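ADP-dependent L-serine kinase SerK (Thermococcus kodakarensis KOD1, PDB 5X0J) uses ADP to phosphorylate free L-serine, giving O-phospho-L-serine and AMP in the first step of cysteine biosynthesis from serine. Local coordinates at residues K25-L37 against V212-H225. The protein carries 1 engineered substitution. Numbering follows the deposited sequence. Where two conformers were deposited one is given.
Sequences KMKPHQQLVQKEL and VKRGEVYSPKTTRH. Engineered in segment 25-37: Gln30 (natural residue Glu). With SEP (phosphoserine), chain C; AMP (adenosine monophosphate), chain B.
Gln30 and Tyr218 sit at a single beta bridge that ties a loop of the ParB-like N-terminal domain to the approach to strand 224-226, beside the phosphoserine pocket. Tyr218 takes part through its backbone: its N binds His29 O at 2.8 Å, and its O receives Gln31 N. The bridge sets the side chains of His29 and of Gln30 itself beside Thr223. With chi1 at 73°, His29 stands its ring over its own backbone, and NE2, at the ring edge and in its plane, meets Thr223 OG1 at 2.7 Å. Either atom could be the donor. A threonine suits this place because its methyl, CG2, packs beside the imidazole while its hydroxyl is shared with the ammonium nitrogen of phosphoserine. Gln30, engineered in place of the natural glutamate at the inferred active-site position, extends obliquely across Thr223. Its OE1 takes Thr223 N at 3.0 Å on a lone pair in the carbonyl plane, and this turns NE2 toward phosphoserine OG, 2.7 Å away in a weak, bent bond.

Beyond the bridge, Pro220 and Lys221 form the centre of a type II turn. Proline suits the first corner, where its ring holds phi near -57°, and it packs against Val33 CG2. Lys221 bends at chi2 to bring NZ between carboxylates and a phosphate, a place suited to lysine. The Glu36 side chain crosses it at about a right angle, and OE1 meets NZ on the anti side at 2.7 Å; Glu4 supplies a second salt bridge. NZ also donates to phosphoserine O1P at 2.9 Å and weakly to O2P. At the far side of phosphoserine, His225 NE2 bonds Tyr92 OH, while His225 N lies 2.8 Å from phosphoserine OXT and ND1 3.0 Å from the same OXT, in the imidazole plane.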
loop_
_atom_site.group_PDB
_atom_site.type_symbol
_atom_site.label_atom_id
_atom_site.label_comp_id
_atom_site.label_asym_id
_atom_site.label_seq_id
_atom_site.Cartn_x
_atom_site.Cartn_y
_atom_site.Cartn_z
ATOM N N LYS A 25 -5.896 11.682 -15.768
ATOM C CA LYS A 25 -5.140 10.777 -16.639
ATOM C C LYS A 25 -4.470 9.640 -15.859
ATOM O O LYS A 25 -3.701 8.869 -16.433
ATOM C CB LYS A 25 -4.082 11.551 -17.435
ATOM C CG LYS A 25 -4.634 12.683 -18.296
ATOM C CD LYS A 25 -5.595 12.184 -19.361
ATOM C CE LYS A 25 -6.127 13.318 -20.218
ATOM N NZ LYS A 25 -5.064 14.023 -20.991
ATOM N N MET A 26 -4.758 9.538 -14.559
ATOM C CA MET A 26 -4.102 8.556 -13.691
ATOM C C MET A 26 -5.066 7.442 -13.316
ATOM O O MET A 26 -6.200 7.707 -12.915
ATOM C CB MET A 26 -3.597 9.238 -12.431
ATOM C CG MET A 26 -2.670 10.407 -12.700
ATOM S SD MET A 26 -2.079 11.082 -11.143
ATOM C CE MET A 26 -1.055 12.427 -11.742
ATOM N N LYS A 27 -4.577 6.212 -13.377
ATOM C CA LYS A 27 -5.401 5.032 -13.195
ATOM C C LYS A 27 -4.943 4.263 -11.953
ATOM O O LYS A 27 -3.822 3.756 -11.933
ATOM C CB LYS A 27 -5.284 4.165 -14.443
ATOM C CG LYS A 27 -6.306 3.059 -14.530
ATOM C CD LYS A 27 -6.305 2.456 -15.922
ATOM C CE LYS A 27 -7.431 1.457 -16.102
ATOM N NZ LYS A 27 -7.499 0.984 -17.512
ATOM N N PRO A 28 -5.805 4.169 -10.915
ATOM C CA PRO A 28 -5.411 3.408 -9.719
ATOM C C PRO A 28 -5.370 1.905 -10.004
ATOM O O PRO A 28 -6.081 1.414 -10.877
ATOM C CB PRO A 28 -6.519 3.735 -8.727
ATOM C CG PRO A 28 -7.709 3.917 -9.591
ATOM C CD PRO A 28 -7.217 4.597 -10.826
ATOM N N HIS A 29 -4.472 1.198 -9.331
ATOM C CA HIS A 29 -4.477 -0.254 -9.304
ATOM C C HIS A 29 -4.763 -0.910 -7.961
ATOM O O HIS A 29 -4.751 -2.136 -7.871
ATOM C CB HIS A 29 -3.175 -0.797 -9.907
ATOM C CG HIS A 29 -1.953 -0.629 -9.045
ATOM N ND1 HIS A 29 -1.097 0.446 -9.164
ATOM C CD2 HIS A 29 -1.417 -1.423 -8.088
ATOM C CE1 HIS A 29 -0.088 0.304 -8.321
ATOM N NE2 HIS A 29 -0.265 -0.816 -7.649
ATOM N N GLN A 30 -5.052 -0.125 -6.932
ATOM C CA GLN A 30 -5.369 -0.704 -5.619
ATOM C C GLN A 30 -6.211 0.240 -4.768
ATOM O O GLN A 30 -6.353 1.427 -5.074
ATOM C CB GLN A 30 -4.110 -1.242 -4.893
ATOM C CG GLN A 30 -2.942 -0.294 -4.743
ATOM C CD GLN A 30 -1.631 -0.974 -4.377
ATOM O OE1 GLN A 30 -1.378 -2.137 -4.731
ATOM N NE2 GLN A 30 -0.764 -0.227 -3.702
ATOM N N GLN A 31 -6.816 -0.331 -3.732
ATOM C CA GLN A 31 -7.676 0.378 -2.787
ATOM C C GLN A 31 -6.890 1.228 -1.775
ATOM O O GLN A 31 -5.655 1.181 -1.716
ATOM C CB GLN A 31 -8.534 -0.636 -2.030
ATOM C CG GLN A 31 -9.536 -1.381 -2.905
ATOM C CD GLN A 31 -10.208 -2.527 -2.193
ATOM O OE1 GLN A 31 -9.589 -3.251 -1.419
ATOM N NE2 GLN A 31 -11.490 -2.708 -2.452
ATOM N N LEU A 32 -7.632 2.019 -1.000
ATOM C CA LEU A 32 -7.091 2.977 -0.032
ATOM C C LEU A 32 -7.242 2.502 1.407
ATOM O O LEU A 32 -8.101 1.689 1.700
ATOM C CB LEU A 32 -7.803 4.327 -0.175
ATOM C CG LEU A 32 -7.870 4.926 -1.580
ATOM C CD1 LEU A 32 -8.501 6.307 -1.537
ATOM C CD2 LEU A 32 -6.476 4.997 -2.199
ATOM N N VAL A 33 -6.355 2.992 2.272
ATOM C CA VAL A 33 -6.413 2.908 3.728
ATOM C C VAL A 33 -6.845 4.288 4.221
ATOM O O VAL A 33 -6.198 5.308 3.898
ATOM C CB VAL A 33 -5.016 2.570 4.305
ATOM C CG1 VAL A 33 -5.071 2.437 5.828
ATOM C CG2 VAL A 33 -4.466 1.304 3.641
ATOM N N GLN A 34 -7.927 4.336 4.999
ATOM C CA GLN A 34 -8.503 5.614 5.412
ATOM C C GLN A 34 -7.522 6.507 6.157
ATOM O O GLN A 34 -7.438 7.699 5.869
ATOM C CB GLN A 34 -9.763 5.422 6.254
ATOM C CG GLN A 34 -10.354 6.745 6.728
ATOM C CD GLN A 34 -11.789 6.623 7.172
ATOM O OE1 GLN A 34 -12.573 5.925 6.550
ATOM N NE2 GLN A 34 -12.144 7.336 8.237
ATOM N N LYS A 35 -6.783 5.948 7.110
ATOM C CA LYS A 35 -5.825 6.764 7.876
ATOM C C LYS A 35 -4.691 7.332 7.026
ATOM O O LYS A 35 -4.147 8.385 7.347
ATOM C CB LYS A 35 -5.219 5.968 9.022
ATOM C CG LYS A 35 -6.198 5.599 10.115
ATOM C CD LYS A 35 -6.593 6.743 11.012
ATOM C CE LYS A 35 -7.115 6.195 12.334
ATOM N NZ LYS A 35 -7.750 7.254 13.152
ATOM N N GLU A 36 -4.316 6.628 5.962
ATOM C CA GLU A 36 -3.290 7.112 5.023
ATOM C C GLU A 36 -3.833 8.302 4.219
ATOM O O GLU A 36 -3.151 9.315 4.050
ATOM C CB GLU A 36 -2.862 5.966 4.104
ATOM C CG GLU A 36 -1.718 6.239 3.126
ATOM C CD GLU A 36 -0.330 6.141 3.720
ATOM O OE1 GLU A 36 0.541 5.525 3.060
ATOM O OE2 GLU A 36 -0.130 6.645 4.837
ATOM N N LEU A 37 -5.064 8.177 3.732
ATOM C CA LEU A 37 -5.733 9.258 3.011
ATOM C C LEU A 37 -5.880 10.504 3.890
ATOM O O LEU A 37 -5.525 11.614 3.482
ATOM C CB LEU A 37 -7.114 8.786 2.533
ATOM C CG LEU A 37 -7.918 9.789 1.709
ATOM C CD1 LEU A 37 -7.131 10.252 0.491
ATOM C CD2 LEU A 37 -9.253 9.174 1.315
ATOM N N VAL A 212 -4.849 -3.939 -14.100
ATOM C CA VAL A 212 -5.225 -2.569 -14.464
ATOM C C VAL A 212 -5.972 -2.523 -15.798
ATOM O O VAL A 212 -6.954 -1.792 -15.920
ATOM C CB VAL A 212 -3.980 -1.660 -14.528
ATOM C CG1 VAL A 212 -4.297 -0.304 -15.146
ATOM C CG2 VAL A 212 -3.400 -1.489 -13.137
ATOM N N LYS A 213 -5.512 -3.307 -16.774
ATOM C CA LYS A 213 -6.163 -3.380 -18.092
ATOM C C LYS A 213 -7.572 -3.984 -18.020
ATOM O O LYS A 213 -8.436 -3.620 -18.819
ATOM C CB LYS A 213 -5.309 -4.187 -19.081
ATOM C CG LYS A 213 -3.963 -3.570 -19.453
ATOM C CD LYS A 213 -4.054 -2.255 -20.204
ATOM C CE LYS A 213 -4.593 -2.426 -21.613
ATOM N NZ LYS A 213 -4.937 -1.099 -22.179
ATOM N N ARG A 214 -7.805 -4.902 -17.079
ATOM C CA ARG A 214 -9.149 -5.454 -16.835
ATOM C C ARG A 214 -10.073 -4.531 -16.016
ATOM O O ARG A 214 -11.238 -4.869 -15.796
ATOM C CB ARG A 214 -9.053 -6.823 -16.148
ATOM C CG ARG A 214 -8.332 -7.886 -16.963
ATOM N N GLY A 215 -9.562 -3.383 -15.566
ATOM C CA GLY A 215 -10.326 -2.434 -14.760
ATOM C C GLY A 215 -10.542 -2.866 -13.316
ATOM O O GLY A 215 -11.467 -2.387 -12.660
ATOM N N GLU A 216 -9.696 -3.775 -12.826
ATOM C CA GLU A 216 -9.776 -4.274 -11.456
ATOM C C GLU A 216 -8.762 -3.538 -10.582
ATOM O O GLU A 216 -7.865 -2.852 -11.085
ATOM C CB GLU A 216 -9.491 -5.776 -11.431
ATOM N N VAL A 217 -8.924 -3.679 -9.270
ATOM C CA VAL A 217 -7.967 -3.144 -8.291
ATOM C C VAL A 217 -7.633 -4.213 -7.251
ATOM O O VAL A 217 -8.441 -5.110 -6.962
ATOM C CB VAL A 217 -8.478 -1.870 -7.573
ATOM C CG1 VAL A 217 -8.608 -0.716 -8.559
ATOM C CG2 VAL A 217 -9.802 -2.113 -6.860
ATOM N N TYR A 218 -6.421 -4.124 -6.720
ATOM C CA TYR A 218 -5.982 -4.965 -5.607
ATOM C C TYR A 218 -6.445 -4.374 -4.269
ATOM O O TYR A 218 -6.905 -3.231 -4.194
ATOM C CB TYR A 218 -4.458 -5.008 -5.546
ATOM C CG TYR A 218 -3.722 -5.764 -6.611
ATOM C CD1 TYR A 218 -3.733 -7.149 -6.646
ATOM C CD2 TYR A 218 -2.932 -5.098 -7.534
ATOM C CE1 TYR A 218 -3.007 -7.854 -7.599
ATOM C CE2 TYR A 218 -2.199 -5.785 -8.483
ATOM C CZ TYR A 218 -2.237 -7.163 -8.515
ATOM O OH TYR A 218 -1.496 -7.829 -9.462
ATOM N N SER A 219 -6.279 -5.145 -3.199
ATOM C CA SER A 219 -6.442 -4.610 -1.854
ATOM C C SER A 219 -5.328 -3.568 -1.584
ATOM O O SER A 219 -4.328 -3.522 -2.313
ATOM C CB SER A 219 -6.427 -5.751 -0.822
ATOM O OG SER A 219 -5.124 -6.270 -0.639
ATOM N N PRO A 220 -5.505 -2.727 -0.550
ATOM C CA PRO A 220 -4.529 -1.653 -0.332
ATOM C C PRO A 220 -3.102 -2.151 -0.155
ATOM O O PRO A 220 -2.862 -3.221 0.434
ATOM C CB PRO A 220 -5.041 -0.956 0.932
ATOM C CG PRO A 220 -6.481 -1.296 1.002
ATOM C CD PRO A 220 -6.574 -2.687 0.460
ATOM N N LYS A 221 -2.158 -1.366 -0.673
ATOM C CA LYS A 221 -0.725 -1.561 -0.443
ATOM C C LYS A 221 -0.197 -2.902 -0.963
ATOM O O LYS A 221 0.809 -3.418 -0.492
ATOM C CB LYS A 221 -0.402 -1.377 1.049
ATOM C CG LYS A 221 -0.842 -0.043 1.639
ATOM C CD LYS A 221 -0.101 1.123 1.010
ATOM C CE LYS A 221 -0.376 2.393 1.777
ATOM N NZ LYS A 221 0.384 3.552 1.215
ATOM N N THR A 222 -0.881 -3.472 -1.948
ATOM C CA THR A 222 -0.445 -4.727 -2.540
ATOM C C THR A 222 0.927 -4.596 -3.195
ATOM O O THR A 222 1.790 -5.451 -2.991
ATOM C CB THR A 222 -1.509 -5.256 -3.518
ATOM O OG1 THR A 222 -2.662 -5.648 -2.768
ATOM C CG2 THR A 222 -0.995 -6.429 -4.346
ATOM N N THR A 223 1.140 -3.530 -3.959
ATOM C CA THR A 223 2.424 -3.310 -4.609
ATOM C C THR A 223 3.336 -2.412 -3.774
ATOM O O THR A 223 2.899 -1.414 -3.211
ATOM C CB THR A 223 2.254 -2.642 -5.974
ATOM O OG1 THR A 223 1.593 -1.386 -5.806
ATOM C CG2 THR A 223 1.441 -3.505 -6.915
ATOM N N ARG A 224 4.601 -2.806 -3.687
ATOM C CA ARG A 224 5.643 -1.964 -3.133
ATOM C C ARG A 224 6.716 -1.869 -4.204
ATOM O O ARG A 224 7.553 -2.749 -4.325
ATOM C CB ARG A 224 6.207 -2.536 -1.824
ATOM C CG ARG A 224 7.317 -1.690 -1.222
ATOM C CD ARG A 224 7.705 -2.137 0.181
ATOM N NE ARG A 224 8.393 -3.424 0.232
ATOM C CZ ARG A 224 9.685 -3.628 -0.028
ATOM N NH1 ARG A 224 10.482 -2.643 -0.394
ATOM N NH2 ARG A 224 10.192 -4.858 0.068
ATOM N N HIS A 225 6.671 -0.808 -5.003
ATOM C CA HIS A 225 7.623 -0.620 -6.089
ATOM C C HIS A 225 8.911 -0.008 -5.589
ATOM O O HIS A 225 8.894 0.912 -4.782
ATOM C CB HIS A 225 7.029 0.266 -7.178
ATOM C CG HIS A 225 5.856 -0.342 -7.885
ATOM N ND1 HIS A 225 4.555 -0.166 -7.462
ATOM C CD2 HIS A 225 5.792 -1.117 -8.990
ATOM C CE1 HIS A 225 3.742 -0.801 -8.288
ATOM N NE2 HIS A 225 4.466 -1.396 -9.216
HETATM N N SEP C . 1.857 1.302 -4.882
HETATM C CA SEP C . 2.568 1.849 -3.686
HETATM C CB SEP C . 1.825 1.417 -2.422
HETATM O OG SEP C . 0.481 1.891 -2.488
HETATM C C SEP C . 4.012 1.421 -3.693
HETATM O O SEP C . 4.684 1.481 -2.644
HETATM O OXT SEP C . 4.550 1.009 -4.738
HETATM P P SEP C . 0.144 3.472 -2.358
HETATM O O1P SEP C . 1.260 4.052 -1.503
HETATM O O2P SEP C . -1.192 3.446 -1.688
HETATM O O3P SEP C . 0.104 3.984 -3.775
HETATM P P AMP B . 0.375 7.410 -1.396
HETATM O O1P AMP B . 0.040 8.787 -1.945
HETATM O O2P AMP B . -0.707 6.387 -1.676
HETATM O O3P AMP B . 1.763 6.978 -1.788
HETATM O "O5'" AMP B . 0.370 7.545 0.206
HETATM C "C5'" AMP B . 0.492 8.796 0.876
HETATM C "C4'" AMP B . 1.847 9.416 0.584
HETATM O "O4'" AMP B . 1.781 10.808 0.821
HETATM C "C3'" AMP B . 3.027 8.963 1.473
HETATM O "O3'" AMP B . 4.111 8.575 0.632
HETATM C "C2'" AMP B . 3.455 10.170 2.307
HETATM O "O2'" AMP B . 4.855 10.218 2.572
HETATM C "C1'" AMP B . 2.996 11.245 1.362
HETATM N N9 AMP B . 2.812 12.602 1.913
HETATM C C8 AMP B . 2.498 12.970 3.170
HETATM N N7 AMP B . 2.388 14.317 3.269
HETATM C C5 AMP B . 2.628 14.810 2.047
HETATM C C6 AMP B . 2.684 16.153 1.446
HETATM N N6 AMP B . 2.443 17.243 2.208
HETATM N N1 AMP B . 2.978 16.230 0.127
HETATM C C2 AMP B . 3.218 15.146 -0.646
HETATM N N3 AMP B . 3.192 13.896 -0.156
HETATM C C4 AMP B . 2.909 13.683 1.152
HETATM O O HOH W 1 -2.747 1.244 -1.506
#